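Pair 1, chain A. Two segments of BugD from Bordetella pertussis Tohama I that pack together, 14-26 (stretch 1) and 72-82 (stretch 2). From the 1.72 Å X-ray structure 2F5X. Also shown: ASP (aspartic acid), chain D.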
# COMPACT_ATOMS: atom_id res chain seq x y z
N TYR A 14 -14.93 -24.51 -10.77
CA TYR A 14 -13.95 -23.43 -10.46
C TYR A 14 -13.19 -23.68 -9.14
O TYR A 14 -13.81 -24.03 -8.14
CB TYR A 14 -14.67 -22.06 -10.39
CG TYR A 14 -13.74 -20.96 -9.93
CD1 TYR A 14 -12.96 -20.26 -10.85
CD2 TYR A 14 -13.61 -20.65 -8.58
CE1 TYR A 14 -12.09 -19.26 -10.42
CE2 TYR A 14 -12.74 -19.66 -8.15
CZ TYR A 14 -11.98 -18.97 -9.07
OH TYR A 14 -11.12 -18.00 -8.64
N PRO A 15 -11.87 -23.47 -9.11
CA PRO A 15 -11.04 -23.17 -10.29
C PRO A 15 -10.49 -24.43 -10.94
O PRO A 15 -10.11 -25.38 -10.24
CB PRO A 15 -9.90 -22.35 -9.69
CG PRO A 15 -9.74 -22.89 -8.29
CD PRO A 15 -11.07 -23.48 -7.87
N GLU A 16 -10.44 -24.43 -12.27
CA GLU A 16 -9.96 -25.60 -13.00
C GLU A 16 -8.58 -25.37 -13.61
O GLU A 16 -8.02 -26.25 -14.26
CB GLU A 16 -10.98 -26.04 -14.06
CG GLU A 16 -11.30 -25.01 -15.12
CD GLU A 16 -12.42 -25.45 -16.05
OE1 GLU A 16 -13.52 -25.82 -15.56
OE2 GLU A 16 -12.21 -25.44 -17.28
N ARG A 17 -8.05 -24.16 -13.38
CA ARG A 17 -6.70 -23.79 -13.78
C ARG A 17 -6.22 -22.68 -12.84
O ARG A 17 -7.02 -22.13 -12.07
CB ARG A 17 -6.66 -23.34 -15.26
CG ARG A 17 -7.43 -22.06 -15.56
CD ARG A 17 -7.62 -21.80 -17.04
NE ARG A 17 -8.20 -20.48 -17.30
CZ ARG A 17 -9.45 -20.26 -17.70
NH1 ARG A 17 -10.28 -21.28 -17.89
NH2 ARG A 17 -9.88 -19.03 -17.90
N PRO A 18 -4.92 -22.35 -12.86
CA PRO A 18 -4.39 -21.32 -11.97
C PRO A 18 -5.11 -19.97 -12.06
O PRO A 18 -5.61 -19.57 -13.12
CB PRO A 18 -2.93 -21.19 -12.41
CG PRO A 18 -2.61 -22.57 -12.94
CD PRO A 18 -3.86 -22.96 -13.69
N VAL A 19 -5.18 -19.29 -10.92
CA VAL A 19 -5.81 -17.97 -10.80
C VAL A 19 -4.72 -16.91 -10.80
O VAL A 19 -3.77 -17.00 -10.01
CB VAL A 19 -6.63 -17.87 -9.50
CG1 VAL A 19 -7.16 -16.45 -9.27
CG2 VAL A 19 -7.78 -18.87 -9.51
N ASN A 20 -4.86 -15.93 -11.68
CA ASN A 20 -3.90 -14.81 -11.73
C ASN A 20 -4.29 -13.72 -10.76
O ASN A 20 -5.42 -13.24 -10.78
CB ASN A 20 -3.83 -14.23 -13.14
CG ASN A 20 -3.32 -15.23 -14.17
OD1 ASN A 20 -3.89 -15.37 -15.26
ND2 ASN A 20 -2.25 -15.93 -13.83
N MSE A 21 -3.33 -13.35 -9.91
CA MSE A 21 -3.52 -12.28 -8.94
C MSE A 21 -2.66 -11.10 -9.37
O MSE A 21 -1.43 -11.17 -9.36
CB MSE A 21 -3.13 -12.75 -7.54
CG MSE A 21 -2.78 -11.62 -6.56
SE MSE A 21 -2.57 -12.25 -4.74
CE MSE A 21 -4.27 -12.56 -4.64
N VAL A 22 -3.32 -10.02 -9.78
CA VAL A 22 -2.61 -8.83 -10.24
C VAL A 22 -2.26 -7.93 -9.07
O VAL A 22 -3.12 -7.57 -8.26
CB VAL A 22 -3.47 -8.05 -11.28
CG1 VAL A 22 -2.84 -6.69 -11.66
CG2 VAL A 22 -3.74 -8.94 -12.52
N VAL A 23 -0.97 -7.59 -8.99
CA VAL A 23 -0.44 -6.62 -8.03
C VAL A 23 -0.02 -5.40 -8.87
O VAL A 23 0.88 -5.53 -9.70
CB VAL A 23 0.79 -7.21 -7.31
CG1 VAL A 23 1.55 -6.13 -6.53
CG2 VAL A 23 0.36 -8.33 -6.39
N PRO A 24 -0.70 -4.26 -8.73
CA PRO A 24 -0.40 -3.08 -9.57
C PRO A 24 0.92 -2.34 -9.30
O PRO A 24 0.98 -1.12 -9.48
CB PRO A 24 -1.60 -2.16 -9.30
CG PRO A 24 -2.70 -3.13 -8.85
CD PRO A 24 -1.89 -4.02 -7.90
N PHE A 25 1.96 -3.08 -8.91
CA PHE A 25 3.26 -2.49 -8.60
C PHE A 25 4.38 -3.45 -8.92
O PHE A 25 4.15 -4.66 -9.05
CB PHE A 25 3.34 -2.11 -7.11
CG PHE A 25 2.37 -1.04 -6.72
CD1 PHE A 25 2.62 0.29 -7.03
CD2 PHE A 25 1.19 -1.37 -6.06
CE1 PHE A 25 1.71 1.28 -6.70
CE2 PHE A 25 0.28 -0.38 -5.71
CZ PHE A 25 0.53 0.95 -6.02
N ALA A 26 5.59 -2.91 -9.01
CA ALA A 26 6.77 -3.70 -9.33
C ALA A 26 6.98 -4.84 -8.34
O ALA A 26 6.70 -4.71 -7.14
CB ALA A 26 8.00 -2.79 -9.35
N PRO A 72 -14.70 -11.61 -16.32
CA PRO A 72 -15.26 -11.91 -14.99
C PRO A 72 -15.48 -13.41 -14.76
O PRO A 72 -16.60 -13.85 -14.47
CB PRO A 72 -16.61 -11.17 -15.01
CG PRO A 72 -17.00 -11.12 -16.46
CD PRO A 72 -15.73 -11.13 -17.26
N ASP A 73 -14.41 -14.19 -14.87
CA ASP A 73 -14.51 -15.64 -14.71
C ASP A 73 -13.86 -16.18 -13.44
O ASP A 73 -13.91 -17.39 -13.18
CB ASP A 73 -13.96 -16.36 -15.95
CG ASP A 73 -12.55 -15.96 -16.30
OD1 ASP A 73 -11.84 -15.36 -15.46
OD2 ASP A 73 -12.05 -16.24 -17.41
N GLY A 74 -13.24 -15.30 -12.65
CA GLY A 74 -12.56 -15.70 -11.43
C GLY A 74 -11.09 -16.04 -11.61
O GLY A 74 -10.39 -16.33 -10.64
N TYR A 75 -10.61 -16.01 -12.85
CA TYR A 75 -9.21 -16.32 -13.13
C TYR A 75 -8.31 -15.09 -13.17
O TYR A 75 -7.09 -15.20 -13.33
CB TYR A 75 -9.07 -17.20 -14.38
CG TYR A 75 -9.77 -18.53 -14.18
CD1 TYR A 75 -9.20 -19.53 -13.37
CD2 TYR A 75 -11.01 -18.78 -14.76
CE1 TYR A 75 -9.85 -20.75 -13.17
CE2 TYR A 75 -11.66 -20.00 -14.56
CZ TYR A 75 -11.08 -20.97 -13.77
OH TYR A 75 -11.73 -22.17 -13.58
N SER A 76 -8.91 -13.91 -13.02
CA SER A 76 -8.17 -12.67 -12.82
C SER A 76 -8.71 -11.96 -11.60
O SER A 76 -9.88 -11.57 -11.57
CB SER A 76 -8.27 -11.76 -14.04
OG SER A 76 -7.80 -12.41 -15.20
N ILE A 77 -7.86 -11.80 -10.59
CA ILE A 77 -8.25 -11.09 -9.38
C ILE A 77 -7.24 -10.01 -9.06
O ILE A 77 -6.10 -10.03 -9.56
CB ILE A 77 -8.48 -12.05 -8.18
CG1 ILE A 77 -7.18 -12.77 -7.79
CG2 ILE A 77 -9.58 -13.05 -8.52
CD1 ILE A 77 -7.32 -13.70 -6.57
N LEU A 78 -7.65 -9.04 -8.24
CA LEU A 78 -6.82 -7.89 -7.92
C LEU A 78 -6.44 -7.91 -6.45
O LEU A 78 -7.30 -8.09 -5.60
CB LEU A 78 -7.60 -6.61 -8.22
CG LEU A 78 -6.92 -5.28 -7.86
CD1 LEU A 78 -5.73 -5.04 -8.79
CD2 LEU A 78 -7.94 -4.14 -7.94
N LEU A 79 -5.15 -7.73 -6.16
CA LEU A 79 -4.74 -7.41 -4.80
C LEU A 79 -4.23 -5.99 -4.83
O LEU A 79 -3.22 -5.69 -5.47
CB LEU A 79 -3.66 -8.37 -4.26
CG LEU A 79 -3.29 -8.00 -2.81
CD1 LEU A 79 -4.34 -8.50 -1.78
CD2 LEU A 79 -1.90 -8.47 -2.46
N MSE A 80 -4.94 -5.10 -4.15
CA MSE A 80 -4.61 -3.68 -4.18
C MSE A 80 -4.85 -3.07 -2.81
O MSE A 80 -5.66 -3.57 -2.03
CB MSE A 80 -5.45 -2.99 -5.28
CG MSE A 80 -5.14 -1.49 -5.51
SE MSE A 80 -3.25 -1.06 -5.77
CE MSE A 80 -3.42 0.90 -5.69
N HIS A 81 -4.16 -1.97 -2.54
CA HIS A 81 -4.23 -1.31 -1.24
C HIS A 81 -5.07 -0.04 -1.27
O HIS A 81 -5.77 0.22 -2.25
CB HIS A 81 -2.82 -1.08 -0.69
CG HIS A 81 -1.94 -0.20 -1.53
ND1 HIS A 81 -2.36 1.01 -2.03
CD2 HIS A 81 -0.66 -0.35 -1.92
CE1 HIS A 81 -1.37 1.58 -2.70
NE2 HIS A 81 -0.32 0.77 -2.64
N ALA A 82 -5.00 0.73 -0.19
CA ALA A 82 -5.79 1.96 -0.01
C ALA A 82 -5.70 2.95 -1.17
O ALA A 82 -6.56 3.82 -1.32
CB ALA A 82 -5.42 2.64 1.31
N ASP D . 2.42 -0.71 -2.32
CA ASP D . 3.26 -0.23 -3.45
C ASP D . 4.20 -1.31 -3.96
O ASP D . 5.24 -1.01 -4.57
CB ASP D . 4.06 1.00 -3.04
CG ASP D . 3.18 2.19 -2.76
OD1 ASP D . 3.71 3.19 -2.20
OD2 ASP D . 1.96 2.22 -3.07
OXT ASP D . 3.90 -2.48 -3.74
O HOH W 1 -9.42 -16.12 -18.34
O HOH W 2 -13.03 -18.86 -18.09
O HOH W 3 -6.69 -15.09 -16.39

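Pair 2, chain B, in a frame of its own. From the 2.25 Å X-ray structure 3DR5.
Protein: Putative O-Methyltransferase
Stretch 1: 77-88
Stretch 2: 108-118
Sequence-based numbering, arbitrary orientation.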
# COMPACT_ATOMS: atom_id res chain seq x y z
N GLY B 77 -6.43 -9.11 7.30
CA GLY B 77 -5.36 -8.40 8.00
C GLY B 77 -5.67 -7.73 9.32
O GLY B 77 -4.82 -7.64 10.21
N LEU B 78 -6.91 -7.27 9.46
CA LEU B 78 -7.37 -6.59 10.66
C LEU B 78 -7.13 -7.36 11.97
O LEU B 78 -7.31 -8.58 12.02
CB LEU B 78 -8.86 -6.30 10.50
CG LEU B 78 -9.47 -4.92 10.75
CD1 LEU B 78 -8.63 -3.83 10.10
CD2 LEU B 78 -10.90 -4.90 10.21
N ALA B 79 -6.73 -6.66 13.02
CA ALA B 79 -6.52 -7.30 14.33
C ALA B 79 -7.90 -7.81 14.82
O ALA B 79 -8.95 -7.17 14.59
CB ALA B 79 -5.94 -6.29 15.31
N ASP B 80 -7.89 -8.95 15.50
CA ASP B 80 -9.12 -9.58 15.99
C ASP B 80 -10.04 -8.75 16.87
O ASP B 80 -11.26 -8.95 16.86
CB ASP B 80 -8.79 -10.89 16.71
CG ASP B 80 -8.15 -11.91 15.79
OD1 ASP B 80 -8.24 -11.73 14.56
OD2 ASP B 80 -7.57 -12.91 16.30
N ASN B 81 -9.46 -7.81 17.61
CA ASN B 81 -10.25 -6.97 18.50
C ASN B 81 -10.77 -5.69 17.85
O ASN B 81 -10.84 -4.63 18.49
CB ASN B 81 -9.44 -6.63 19.76
CG ASN B 81 -8.20 -5.82 19.46
OD1 ASN B 81 -7.63 -5.92 18.38
ND2 ASN B 81 -7.77 -5.02 20.44
N THR B 82 -11.14 -5.79 16.58
CA THR B 82 -11.70 -4.67 15.83
C THR B 82 -12.86 -5.24 15.01
O THR B 82 -13.02 -6.45 14.92
CB THR B 82 -10.68 -4.05 14.84
OG1 THR B 82 -10.34 -5.01 13.84
CG2 THR B 82 -9.42 -3.60 15.57
N THR B 83 -13.67 -4.36 14.43
CA THR B 83 -14.79 -4.82 13.62
C THR B 83 -14.73 -4.23 12.21
O THR B 83 -14.01 -3.26 11.95
CB THR B 83 -16.17 -4.41 14.21
OG1 THR B 83 -16.29 -2.98 14.21
CG2 THR B 83 -16.34 -4.92 15.64
N LEU B 84 -15.48 -4.84 11.30
CA LEU B 84 -15.58 -4.31 9.94
C LEU B 84 -17.00 -3.77 9.87
O LEU B 84 -17.97 -4.48 10.16
CB LEU B 84 -15.38 -5.40 8.87
CG LEU B 84 -15.78 -4.99 7.44
CD1 LEU B 84 -14.84 -3.91 6.90
CD2 LEU B 84 -15.75 -6.22 6.55
N THR B 85 -17.13 -2.51 9.50
CA THR B 85 -18.44 -1.88 9.37
C THR B 85 -18.71 -1.70 7.88
O THR B 85 -17.98 -0.98 7.19
CB THR B 85 -18.47 -0.51 10.08
OG1 THR B 85 -18.31 -0.71 11.49
CG2 THR B 85 -19.78 0.21 9.82
N CYS B 86 -19.75 -2.37 7.39
CA CYS B 86 -20.13 -2.29 5.98
C CYS B 86 -21.32 -1.37 5.84
O CYS B 86 -22.23 -1.38 6.67
CB CYS B 86 -20.50 -3.68 5.45
SG CYS B 86 -19.20 -4.92 5.66
N ILE B 87 -21.32 -0.56 4.79
CA ILE B 87 -22.39 0.39 4.56
C ILE B 87 -22.94 0.40 3.14
O ILE B 87 -22.21 0.70 2.18
CB ILE B 87 -21.94 1.84 4.86
CG1 ILE B 87 -21.18 1.89 6.19
CG2 ILE B 87 -23.14 2.77 4.86
CD1 ILE B 87 -20.78 3.29 6.61
N ASP B 88 -24.22 0.05 3.00
CA ASP B 88 -24.91 0.09 1.72
C ASP B 88 -26.42 0.11 1.99
O ASP B 88 -26.90 -0.53 2.93
CB ASP B 88 -24.55 -1.11 0.83
CG ASP B 88 -25.08 -0.95 -0.60
OD1 ASP B 88 -24.50 -0.17 -1.37
OD2 ASP B 88 -26.10 -1.60 -0.94
N PRO B 108 -20.14 -13.38 13.69
CA PRO B 108 -21.01 -12.22 13.45
C PRO B 108 -20.56 -10.99 14.24
O PRO B 108 -20.89 -9.86 13.90
CB PRO B 108 -22.39 -12.70 13.90
CG PRO B 108 -22.31 -14.19 13.80
CD PRO B 108 -20.91 -14.51 14.25
N SER B 109 -19.82 -11.24 15.32
CA SER B 109 -19.31 -10.18 16.19
C SER B 109 -18.20 -9.34 15.57
O SER B 109 -17.90 -8.25 16.06
CB SER B 109 -18.81 -10.80 17.49
OG SER B 109 -18.13 -12.02 17.22
N ARG B 110 -17.61 -9.84 14.49
CA ARG B 110 -16.53 -9.15 13.80
C ARG B 110 -17.03 -8.17 12.74
O ARG B 110 -16.31 -7.26 12.34
CB ARG B 110 -15.60 -10.16 13.13
CG ARG B 110 -14.79 -11.05 14.05
CD ARG B 110 -13.85 -10.24 14.93
NE ARG B 110 -13.07 -9.22 14.21
CZ ARG B 110 -12.04 -9.47 13.41
NH1 ARG B 110 -11.64 -10.71 13.20
NH2 ARG B 110 -11.38 -8.46 12.85
N VAL B 111 -18.27 -8.35 12.31
CA VAL B 111 -18.86 -7.50 11.28
C VAL B 111 -20.11 -6.76 11.74
O VAL B 111 -20.83 -7.22 12.62
CB VAL B 111 -19.21 -8.33 10.02
CG1 VAL B 111 -19.99 -7.47 9.04
CG2 VAL B 111 -17.93 -8.84 9.35
N ARG B 112 -20.36 -5.62 11.11
CA ARG B 112 -21.51 -4.80 11.42
C ARG B 112 -22.00 -4.21 10.09
O ARG B 112 -21.23 -3.57 9.37
CB ARG B 112 -21.07 -3.69 12.38
CG ARG B 112 -22.06 -2.58 12.60
CD ARG B 112 -21.31 -1.27 12.76
NE ARG B 112 -21.72 -0.53 13.95
CZ ARG B 112 -21.15 0.60 14.36
NH1 ARG B 112 -20.15 1.14 13.68
NH2 ARG B 112 -21.60 1.19 15.45
N PHE B 113 -23.28 -4.42 9.77
CA PHE B 113 -23.81 -3.88 8.53
C PHE B 113 -24.80 -2.75 8.78
O PHE B 113 -25.77 -2.91 9.53
CB PHE B 113 -24.47 -4.97 7.69
CG PHE B 113 -24.48 -4.67 6.20
CD1 PHE B 113 -23.62 -5.33 5.33
CD2 PHE B 113 -25.32 -3.68 5.69
CE1 PHE B 113 -23.59 -5.01 3.97
CE2 PHE B 113 -25.30 -3.35 4.33
CZ PHE B 113 -24.43 -4.02 3.47
N LEU B 114 -24.56 -1.60 8.16
CA LEU B 114 -25.46 -0.47 8.31
C LEU B 114 -26.21 -0.26 6.99
O LEU B 114 -25.65 0.23 6.00
CB LEU B 114 -24.69 0.81 8.69
CG LEU B 114 -23.69 0.71 9.86
CD1 LEU B 114 -23.02 2.05 10.09
CD2 LEU B 114 -24.42 0.25 11.11
N LEU B 115 -27.49 -0.65 6.98
CA LEU B 115 -28.36 -0.52 5.81
C LEU B 115 -28.70 0.96 5.65
O LEU B 115 -29.77 1.42 6.05
CB LEU B 115 -29.67 -1.29 6.03
CG LEU B 115 -30.09 -2.46 5.14
CD1 LEU B 115 -31.63 -2.49 5.12
CD2 LEU B 115 -29.56 -2.31 3.71
N SER B 116 -27.79 1.72 5.03
CA SER B 116 -27.99 3.16 4.87
C SER B 116 -27.22 3.70 3.68
O SER B 116 -26.38 2.99 3.09
CB SER B 116 -27.49 3.90 6.10
OG SER B 116 -27.17 3.03 7.17
N ARG B 117 -27.49 4.95 3.33
CA ARG B 117 -26.76 5.60 2.28
C ARG B 117 -25.53 6.07 3.07
O ARG B 117 -25.65 6.63 4.17
CB ARG B 117 -27.56 6.78 1.71
CG ARG B 117 -28.94 6.35 1.27
CD ARG B 117 -29.82 7.54 0.96
NE ARG B 117 -29.27 8.35 -0.13
CZ ARG B 117 -29.93 9.33 -0.73
NH1 ARG B 117 -31.17 9.64 -0.35
NH2 ARG B 117 -29.35 10.02 -1.71
N PRO B 118 -24.34 5.85 2.52
CA PRO B 118 -23.07 6.23 3.15
C PRO B 118 -23.04 7.61 3.79
O PRO B 118 -22.75 7.76 4.98
CB PRO B 118 -22.06 6.15 2.01
CG PRO B 118 -22.62 5.12 1.11
CD PRO B 118 -24.11 5.33 1.16
O HOH W 4 -9.51 -9.87 11.31

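Pairs 1 and 2 share a two-stranded parallel unit that superposes with an RMSD of 0.7 Å over 14 central residues. In each, the strand axes approach to 4.6 Å, crossing at -30° in pair 1 and -19° in pair 2. The same backbone ladder joins them. Asn20(A) N donates to Tyr75(A) O (2.9 Å) and Ile77(A) N to Asn20(A) O (2.8 Å); at the matched positions Leu84(B) N donates to Arg110(B) O and Arg112(B) N to Leu84(B) O, both 2.8 Å. The next rungs, Val22(A) N to Ile77(A) O (2.8 Å) and Leu79(A) N to Val22(A) O (2.9 Å), recur as Cys86(B) N to Arg112(B) O (2.7 Å) and Leu114(B) N to Cys86(B) O (2.8 Å).

The entrance to the ladder is where the side chains differ most. Tyr75(A) matches Arg110(B), and each has the largest area covered by the other stretch in its pair, because its side chain reaches back along the first stretch. The tyrosine ring is held between Tyr14(A) over one face and the guanidinium of Arg17(A), which stacks flat on the other with centres 3.9 Å apart, while its OH accepts from Glu16(A) N (2.9 Å). The guanidinium of Arg110(B) has no ring to lie on; its NE donates to the backbone Thr82(B) O at 2.9 Å, a water links its NH2 to Leu78(B) O, and its NH1 forms a long salt bridge with Asp80(B) OD1 (3.8 Å). One step earlier, Gly74(A) matches Ser109(B). An ideal CB on the glycine would lie 2.7 Å from Tyr14(A) CE1, so its bare backbone makes room for that ring, whose OH donates to Gly74(A) O (2.7 Å).

Along the strands, one face carries Met21(A) and Ile77(A), matched by Thr85(B) and Arg112(B). The first pair is apolar, with Met21(A) CE 3.8 Å from Ile77(A) CD1; the second lays an arginine past a threonine, with a weak hydrogen bond from Arg112(B) NH1 to Thr85(B) OG1 (3.4 Å). Further along, Leu79(A) CB lies 4.1 Å from the selenium, SE, of selenomethionine Met21(A), and its match Leu114(B) brings CD1 to 3.7 Å from Thr85(B) CG2.

On the other face, Asn20(A) and Ser76(A) share a water, bound to Asn20(A) OD1 (3.0 Å) and Ser76(A) OG (3.1 Å). Their matches, Leu84(B) and Val111(B), pack directly, CB to CG2 at 4.3 Å. Val22(A) and Leu78(A) meet loosely, CG1 to CD1 at 4.4 Å, whereas the matched Cys86(B) and Phe113(B) close to 3.5 Å between CB and CD1.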